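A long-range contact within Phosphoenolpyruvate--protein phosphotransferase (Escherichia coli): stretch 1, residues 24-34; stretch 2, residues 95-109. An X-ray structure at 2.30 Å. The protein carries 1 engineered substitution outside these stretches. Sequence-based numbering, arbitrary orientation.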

ATOM      1  N   LEU A  24       2.732  -4.479   9.017  1.00 38.74           N
ATOM      2  CA  LEU A  24       2.873  -5.931   9.076  1.00 33.56           C
ATOM      3  C   LEU A  24       4.290  -6.349   9.443  1.00 39.81           C
ATOM      4  O   LEU A  24       4.480  -7.379  10.099  1.00 36.61           O
ATOM      5  CB  LEU A  24       2.463  -6.550   7.738  1.00 30.13           C
ATOM      6  CG  LEU A  24       1.014  -7.017   7.563  1.00 36.69           C
ATOM      7  CD1 LEU A  24       0.018  -6.032   8.161  1.00 51.96           C
ATOM      8  CD2 LEU A  24       0.711  -7.246   6.090  1.00 28.29           C
ATOM      9  N   MET A  25       5.293  -5.567   9.037  1.00 27.40           N
ATOM     10  CA  MET A  25       6.674  -5.904   9.365  1.00 39.98           C
ATOM     11  C   MET A  25       6.927  -5.823  10.866  1.00 43.81           C
ATOM     12  O   MET A  25       7.606  -6.686  11.434  1.00 44.67           O
ATOM     13  CB  MET A  25       7.632  -4.982   8.610  1.00 37.59           C
ATOM     14  CG  MET A  25       7.720  -5.261   7.119  1.00 46.50           C
ATOM     15  SD  MET A  25       8.623  -6.777   6.751  1.00 50.27           S
ATOM     16  CE  MET A  25      10.237  -6.366   7.403  1.00 38.38           C
ATOM     17  N   GLU A  26       6.381  -4.802  11.529  1.00 42.37           N
ATOM     18  CA  GLU A  26       6.654  -4.582  12.943  1.00 41.77           C
ATOM     19  C   GLU A  26       5.846  -5.486  13.864  1.00 39.32           C
ATOM     20  O   GLU A  26       6.134  -5.527  15.066  1.00 62.11           O
ATOM     21  CB  GLU A  26       6.393  -3.119  13.312  1.00 49.15           C
ATOM     22  CG  GLU A  26       7.300  -2.126  12.602  1.00 63.95           C
ATOM     23  CD  GLU A  26       7.197  -0.728  13.177  1.00 74.63           C
ATOM     24  OE1 GLU A  26       6.781  -0.595  14.347  1.00 79.55           O
ATOM     25  OE2 GLU A  26       7.528   0.240  12.460  1.00 81.62           O
ATOM     26  N   GLN A  27       4.848  -6.203  13.349  1.00 36.37           N
ATOM     27  CA  GLN A  27       4.068  -7.127  14.162  1.00 46.20           C
ATOM     28  C   GLN A  27       4.390  -8.586  13.862  1.00 43.54           C
ATOM     29  O   GLN A  27       3.663  -9.477  14.313  1.00 45.97           O
ATOM     30  CB  GLN A  27       2.568  -6.861  13.992  1.00 43.00           C
ATOM     31  CG  GLN A  27       2.006  -7.140  12.610  1.00 38.19           C
ATOM     32  CD  GLN A  27       0.586  -6.626  12.461  1.00 53.78           C
ATOM     33  OE1 GLN A  27       0.264  -5.524  12.908  1.00 45.32           O
ATOM     34  NE2 GLN A  27      -0.274  -7.425  11.840  1.00 52.07           N
ATOM     35  N   VAL A  28       5.455  -8.850  13.113  1.00 42.02           N
ATOM     36  CA  VAL A  28       5.979 -10.201  12.948  1.00 53.72           C
ATOM     37  C   VAL A  28       6.945 -10.478  14.090  1.00 38.48           C
ATOM     38  O   VAL A  28       7.792  -9.639  14.415  1.00 43.06           O
ATOM     39  CB  VAL A  28       6.674 -10.365  11.586  1.00 44.06           C
ATOM     40  CG1 VAL A  28       7.456 -11.672  11.536  1.00 39.81           C
ATOM     41  CG2 VAL A  28       5.657 -10.320  10.461  1.00 41.44           C
ATOM     42  N   TYR A  29       6.810 -11.645  14.711  1.00 43.39           N
ATOM     43  CA  TYR A  29       7.699 -12.065  15.780  1.00 40.58           C
ATOM     44  C   TYR A  29       8.340 -13.398  15.419  1.00 48.00           C
ATOM     45  O   TYR A  29       7.813 -14.164  14.607  1.00 42.30           O
ATOM     46  CB  TYR A  29       6.955 -12.182  17.117  1.00 46.60           C
ATOM     47  CG  TYR A  29       5.774 -13.127  17.096  1.00 42.07           C
ATOM     48  CD1 TYR A  29       4.500 -12.670  16.787  1.00 42.08           C
ATOM     49  CD2 TYR A  29       5.931 -14.476  17.391  1.00 34.99           C
ATOM     50  CE1 TYR A  29       3.418 -13.528  16.767  1.00 35.42           C
ATOM     51  CE2 TYR A  29       4.855 -15.341  17.374  1.00 35.63           C
ATOM     52  CZ  TYR A  29       3.601 -14.862  17.061  1.00 34.94           C
ATOM     53  OH  TYR A  29       2.525 -15.718  17.042  1.00 50.26           O
ATOM     54  N   GLN A  30       9.488 -13.667  16.036  1.00 49.56           N
ATOM     55  CA  GLN A  30      10.194 -14.916  15.780  1.00 44.61           C
ATOM     56  C   GLN A  30       9.360 -16.094  16.260  1.00 30.61           C
ATOM     57  O   GLN A  30       8.967 -16.156  17.428  1.00 37.36           O
ATOM     58  CB  GLN A  30      11.559 -14.907  16.466  1.00 40.60           C
ATOM     59  CG  GLN A  30      12.354 -16.182  16.243  1.00 45.69           C
ATOM     60  CD  GLN A  30      13.842 -16.000  16.470  1.00 68.93           C
ATOM     61  OE1 GLN A  30      14.659 -16.723  15.901  1.00 70.77           O
ATOM     62  NE2 GLN A  30      14.202 -15.032  17.306  1.00 64.41           N
ATOM     63  N   ALA A  31       9.081 -17.026  15.356  1.00 41.78           N
ATOM     64  CA  ALA A  31       8.265 -18.187  15.670  1.00 47.41           C
ATOM     65  C   ALA A  31       8.963 -19.444  15.181  1.00 57.05           C
ATOM     66  O   ALA A  31       9.542 -19.462  14.091  1.00 49.20           O
ATOM     67  CB  ALA A  31       6.870 -18.075  15.044  1.00 35.17           C
ATOM     68  N   SER A  32       8.912 -20.489  15.999  1.00 52.86           N
ATOM     69  CA  SER A  32       9.512 -21.764  15.645  1.00 63.23           C
ATOM     70  C   SER A  32       8.572 -22.572  14.758  1.00 57.98           C
ATOM     71  O   SER A  32       7.346 -22.458  14.845  1.00 59.37           O
ATOM     72  CB  SER A  32       9.855 -22.559  16.904  1.00 76.98           C
ATOM     73  OG  SER A  32       8.767 -22.566  17.814  1.00 64.66           O
ATOM     74  N   THR A  33       9.163 -23.394  13.895  1.00 60.92           N
ATOM     75  CA  THR A  33       8.411 -24.287  13.026  1.00 67.15           C
ATOM     76  C   THR A  33       9.054 -25.665  13.035  1.00 84.42           C
ATOM     77  O   THR A  33      10.283 -25.790  13.066  1.00 73.96           O
ATOM     78  CB  THR A  33       8.331 -23.751  11.583  1.00 72.77           C
ATOM     79  OG1 THR A  33       7.612 -24.681  10.763  1.00 75.76           O
ATOM     80  CG2 THR A  33       9.722 -23.538  11.002  1.00 73.36           C
ATOM     81  N   LEU A  34       8.213 -26.698  13.033  1.00 80.32           N
ATOM     82  CA  LEU A  34       8.655 -28.080  12.903  1.00 86.92           C
ATOM     83  C   LEU A  34       8.260 -28.672  11.554  1.00 81.68           C
ATOM     84  O   LEU A  34       8.199 -29.896  11.408  1.00 83.13           O
ATOM     85  CB  LEU A  34       8.094 -28.927  14.045  1.00 98.43           C
ATOM     86  CG  LEU A  34       8.562 -28.545  15.453  1.00 93.41           C
ATOM     87  CD1 LEU A  34       7.833 -29.364  16.505  1.00 79.72           C
ATOM     88  CD2 LEU A  34      10.067 -28.723  15.578  1.00 61.05           C
ATOM     89  N   LYS A  95      16.995 -22.701   9.771  1.00 47.41           N
ATOM     90  CA  LYS A  95      17.232 -22.385  11.173  1.00 48.82           C
ATOM     91  C   LYS A  95      16.001 -22.608  12.042  1.00 53.92           C
ATOM     92  O   LYS A  95      16.068 -22.379  13.254  1.00 68.70           O
ATOM     93  CB  LYS A  95      17.705 -20.935  11.316  1.00 45.08           C
ATOM     94  CG  LYS A  95      19.034 -20.643  10.637  1.00 45.41           C
ATOM     95  CD  LYS A  95      19.409 -19.176  10.773  1.00 54.63           C
ATOM     96  CE  LYS A  95      20.746 -18.880  10.114  1.00 63.26           C
ATOM     97  NZ  LYS A  95      21.100 -17.437  10.218  1.00 52.92           N
ATOM     98  N   GLY A  96      14.888 -23.044  11.456  1.00 57.93           N
ATOM     99  CA  GLY A  96      13.677 -23.299  12.209  1.00 57.04           C
ATOM    100  C   GLY A  96      12.801 -22.074  12.367  1.00 57.48           C
ATOM    101  O   GLY A  96      12.248 -21.836  13.445  1.00 73.55           O
ATOM    102  N   SER A  97      12.661 -21.291  11.301  1.00 50.89           N
ATOM    103  CA  SER A  97      11.867 -20.072  11.316  1.00 52.49           C
ATOM    104  C   SER A  97      10.655 -20.213  10.404  1.00 44.03           C
ATOM    105  O   SER A  97      10.701 -20.894   9.375  1.00 30.96           O
ATOM    106  CB  SER A  97      12.699 -18.862  10.878  1.00 52.38           C
ATOM    107  OG  SER A  97      13.835 -18.688  11.707  1.00 61.13           O
ATOM    108  N   VAL A  98       9.564 -19.557  10.797  1.00 50.77           N
ATOM    109  CA  VAL A  98       8.374 -19.499   9.960  1.00 51.64           C
ATOM    110  C   VAL A  98       8.600 -18.505   8.823  1.00 43.33           C
ATOM    111  O   VAL A  98       9.470 -17.633   8.888  1.00 37.70           O
ATOM    112  CB  VAL A  98       7.138 -19.136  10.805  1.00 43.33           C
ATOM    113  CG1 VAL A  98       5.848 -19.334  10.024  1.00 49.25           C
ATOM    114  CG2 VAL A  98       7.107 -19.980  12.063  1.00 64.54           C
ATOM    115  N   ALA A  99       7.812 -18.660   7.753  1.00 43.90           N
ATOM    116  CA  ALA A  99       8.012 -17.858   6.548  1.00 38.07           C
ATOM    117  C   ALA A  99       7.925 -16.364   6.841  1.00 36.56           C
ATOM    118  O   ALA A  99       8.645 -15.564   6.231  1.00 38.33           O
ATOM    119  CB  ALA A  99       6.991 -18.255   5.483  1.00 35.36           C
ATOM    120  N   GLU A 100       7.053 -15.967   7.771  1.00 37.46           N
ATOM    121  CA  GLU A 100       6.904 -14.549   8.081  1.00 31.36           C
ATOM    122  C   GLU A 100       8.170 -13.978   8.709  1.00 34.48           C
ATOM    123  O   GLU A 100       8.609 -12.881   8.343  1.00 28.16           O
ATOM    124  CB  GLU A 100       5.703 -14.331   9.004  1.00 32.90           C
ATOM    125  CG  GLU A 100       4.349 -14.423   8.309  1.00 36.76           C
ATOM    126  CD  GLU A 100       3.920 -15.851   8.031  1.00 54.48           C
ATOM    127  OE1 GLU A 100       4.623 -16.785   8.470  1.00 57.92           O
ATOM    128  OE2 GLU A 100       2.874 -16.042   7.376  1.00 72.84           O
ATOM    129  N   TRP A 101       8.770 -14.702   9.657  1.00 31.20           N
ATOM    130  CA  TRP A 101      10.005 -14.228  10.273  1.00 40.65           C
ATOM    131  C   TRP A 101      11.159 -14.241   9.280  1.00 33.26           C
ATOM    132  O   TRP A 101      12.028 -13.362   9.319  1.00 38.10           O
ATOM    133  CB  TRP A 101      10.339 -15.080  11.499  1.00 33.85           C
ATOM    134  CG  TRP A 101      11.643 -14.725  12.148  1.00 48.46           C
ATOM    135  CD1 TRP A 101      12.818 -15.411  12.054  1.00 45.42           C
ATOM    136  CD2 TRP A 101      11.904 -13.595  12.990  1.00 42.09           C
ATOM    137  NE1 TRP A 101      13.794 -14.782  12.788  1.00 35.58           N
ATOM    138  CE2 TRP A 101      13.258 -13.664  13.372  1.00 29.39           C
ATOM    139  CE3 TRP A 101      11.124 -12.532  13.458  1.00 48.89           C
ATOM    140  CZ2 TRP A 101      13.849 -12.714  14.199  1.00 36.34           C
ATOM    141  CZ3 TRP A 101      11.712 -11.592  14.282  1.00 39.98           C
ATOM    142  CH2 TRP A 101      13.063 -11.687  14.642  1.00 41.02           C
ATOM    143  N   ALA A 102      11.182 -15.229   8.381  1.00 39.80           N
ATOM    144  CA  ALA A 102      12.235 -15.285   7.372  1.00 29.87           C
ATOM    145  C   ALA A 102      12.176 -14.075   6.450  1.00 28.75           C
ATOM    146  O   ALA A 102      13.216 -13.552   6.031  1.00 33.99           O
ATOM    147  CB  ALA A 102      12.124 -16.581   6.570  1.00 28.90           C
ATOM    148  N   VAL A 103      10.967 -13.616   6.122  1.00 28.42           N
ATOM    149  CA  VAL A 103      10.828 -12.410   5.312  1.00 24.49           C
ATOM    150  C   VAL A 103      11.268 -11.185   6.103  1.00 31.43           C
ATOM    151  O   VAL A 103      11.977 -10.315   5.584  1.00 35.98           O
ATOM    152  CB  VAL A 103       9.380 -12.273   4.805  1.00 33.84           C
ATOM    153  CG1 VAL A 103       9.165 -10.911   4.164  1.00 31.36           C
ATOM    154  CG2 VAL A 103       9.060 -13.380   3.816  1.00 31.17           C
ATOM    155  N   LYS A 104      10.867 -11.100   7.375  1.00 34.72           N
ATOM    156  CA  LYS A 104      11.260  -9.961   8.198  1.00 31.78           C
ATOM    157  C   LYS A 104      12.770  -9.914   8.389  1.00 33.35           C
ATOM    158  O   LYS A 104      13.372  -8.834   8.367  1.00 41.69           O
ATOM    159  CB  LYS A 104      10.550 -10.019   9.552  1.00 35.47           C
ATOM    160  CG  LYS A 104      10.915  -8.881  10.492  1.00 29.21           C
ATOM    161  CD  LYS A 104      10.109  -8.937  11.778  1.00 42.75           C
ATOM    162  CE  LYS A 104      10.414  -7.747  12.674  1.00 51.84           C
ATOM    163  NZ  LYS A 104       9.520  -7.699  13.863  1.00 51.36           N
ATOM    164  N   THR A 105      13.401 -11.076   8.566  1.00 28.35           N
ATOM    165  CA  THR A 105      14.842 -11.114   8.791  1.00 32.36           C
ATOM    166  C   THR A 105      15.607 -10.656   7.554  1.00 21.92           C
ATOM    167  O   THR A 105      16.504  -9.811   7.645  1.00 29.68           O
ATOM    168  CB  THR A 105      15.272 -12.525   9.194  1.00 42.83           C
ATOM    169  OG1 THR A 105      14.576 -12.918  10.383  1.00 46.71           O
ATOM    170  CG2 THR A 105      16.771 -12.572   9.452  1.00 46.73           C
ATOM    171  N   VAL A 106      15.259 -11.199   6.386  1.00 32.91           N
ATOM    172  CA  VAL A 106      16.009 -10.894   5.170  1.00 28.57           C
ATOM    173  C   VAL A 106      15.805  -9.440   4.760  1.00 31.19           C
ATOM    174  O   VAL A 106      16.766  -8.729   4.444  1.00 29.99           O
ATOM    175  CB  VAL A 106      15.613 -11.861   4.040  1.00 28.40           C
ATOM    176  CG1 VAL A 106      16.190 -11.394   2.714  1.00 29.17           C
ATOM    177  CG2 VAL A 106      16.086 -13.270   4.363  1.00 33.80           C
ATOM    178  N   ILE A 107      14.554  -8.974   4.763  1.00 28.51           N
ATOM    179  CA  ILE A 107      14.256  -7.634   4.261  1.00 24.43           C
ATOM    180  C   ILE A 107      14.920  -6.575   5.135  1.00 27.88           C
ATOM    181  O   ILE A 107      15.548  -5.635   4.631  1.00 30.82           O
ATOM    182  CB  ILE A 107      12.733  -7.419   4.161  1.00 33.13           C
ATOM    183  CG1 ILE A 107      12.218  -7.838   2.779  1.00 27.43           C
ATOM    184  CG2 ILE A 107      12.369  -5.965   4.428  1.00 25.87           C
ATOM    185  CD1 ILE A 107      12.245  -9.330   2.521  1.00 36.56           C
ATOM    186  N   GLU A 108      14.805  -6.717   6.457  1.00 28.58           N
ATOM    187  CA  GLU A 108      15.391  -5.724   7.354  1.00 40.96           C
ATOM    188  C   GLU A 108      16.914  -5.751   7.294  1.00 37.71           C
ATOM    189  O   GLU A 108      17.562  -4.704   7.403  1.00 40.93           O
ATOM    190  CB  GLU A 108      14.904  -5.947   8.784  1.00 41.32           C
ATOM    191  CG  GLU A 108      13.414  -5.707   8.968  1.00 52.16           C
ATOM    192  CD  GLU A 108      13.004  -5.618  10.425  1.00 61.27           C
ATOM    193  OE1 GLU A 108      11.814  -5.342  10.690  1.00 76.59           O
ATOM    194  OE2 GLU A 108      13.866  -5.818  11.305  1.00 55.30           O
ATOM    195  N   LYS A 109      17.500  -6.939   7.119  1.00 37.24           N
ATOM    196  CA  LYS A 109      18.951  -7.037   6.995  1.00 32.82           C
ATOM    197  C   LYS A 109      19.453  -6.276   5.776  1.00 30.45           C
ATOM    198  O   LYS A 109      20.469  -5.573   5.847  1.00 36.28           O
ATOM    199  CB  LYS A 109      19.373  -8.506   6.924  1.00 25.28           C
ATOM    200  CG  LYS A 109      20.828  -8.724   6.536  1.00 32.84           C
ATOM    201  CD  LYS A 109      21.313 -10.106   6.952  1.00 37.51           C
ATOM    202  CE  LYS A 109      21.896 -10.880   5.779  1.00 39.35           C
ATOM    203  NZ  LYS A 109      20.852 -11.268   4.789  1.00 35.70           N
TER

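Residues 24-34 pack along the helix that begins at Ala99 and along the loop just before it. The two stretches bury 716 Å² between them, both sides summed.

The polar link at the helix is made by Lys104. Its side chain is fully extended, with all four chi angles t, and this carries the ammonium group to the turn formed by Met25 to Val28. Lys104 NZ donates to Val28 O at 2.7 Å. Lys104 NZ also makes a weak hydrogen bond to Met25 O, at 3.3 Å. The charged group thus holds two carbonyls of the same turn.

Backbone hydrogen bonds join the two loops. Val98 N, at the N-cap position, donates to Ala31 O at 3.3 Å. Thr33 N gives a weak bond to Gly96 O at 3.5 Å. The same carbonyl receives a CA-H...O contact, with Ser32 CA 3.5 Å from Gly96 O and an angle of 160° at the hydrogen. Gly96 has positive phi, and at its backbone angles a CB would be jammed against the preceding carbonyl oxygen.

Trp101 provides the aromatic contact. Gln30 CB lies 3.6 Å from the centroid of the Trp101 six-membered ring and 7° off the ring normal, a CH-pi contact over the face. Val28 CG1 sits instead at the ring edge, 4.2 Å from Trp101 CE3.

Apolar contacts fill in along the length of the interface. Met25 points its CA-to-CB bond sideways, but the end of its side chain comes nearer the helix. There Met25 CE reaches Ile107 CG2 at 3.7 Å. The same methyl meets the aliphatic part of Glu108, with Met25 CE 3.6 Å from Glu108 CG. Towards the start of the helix, Ala31 CB packs on Val98 CG2 at 3.5 Å. Thr33 CB also approaches Val98 CG2, at 4.0 Å.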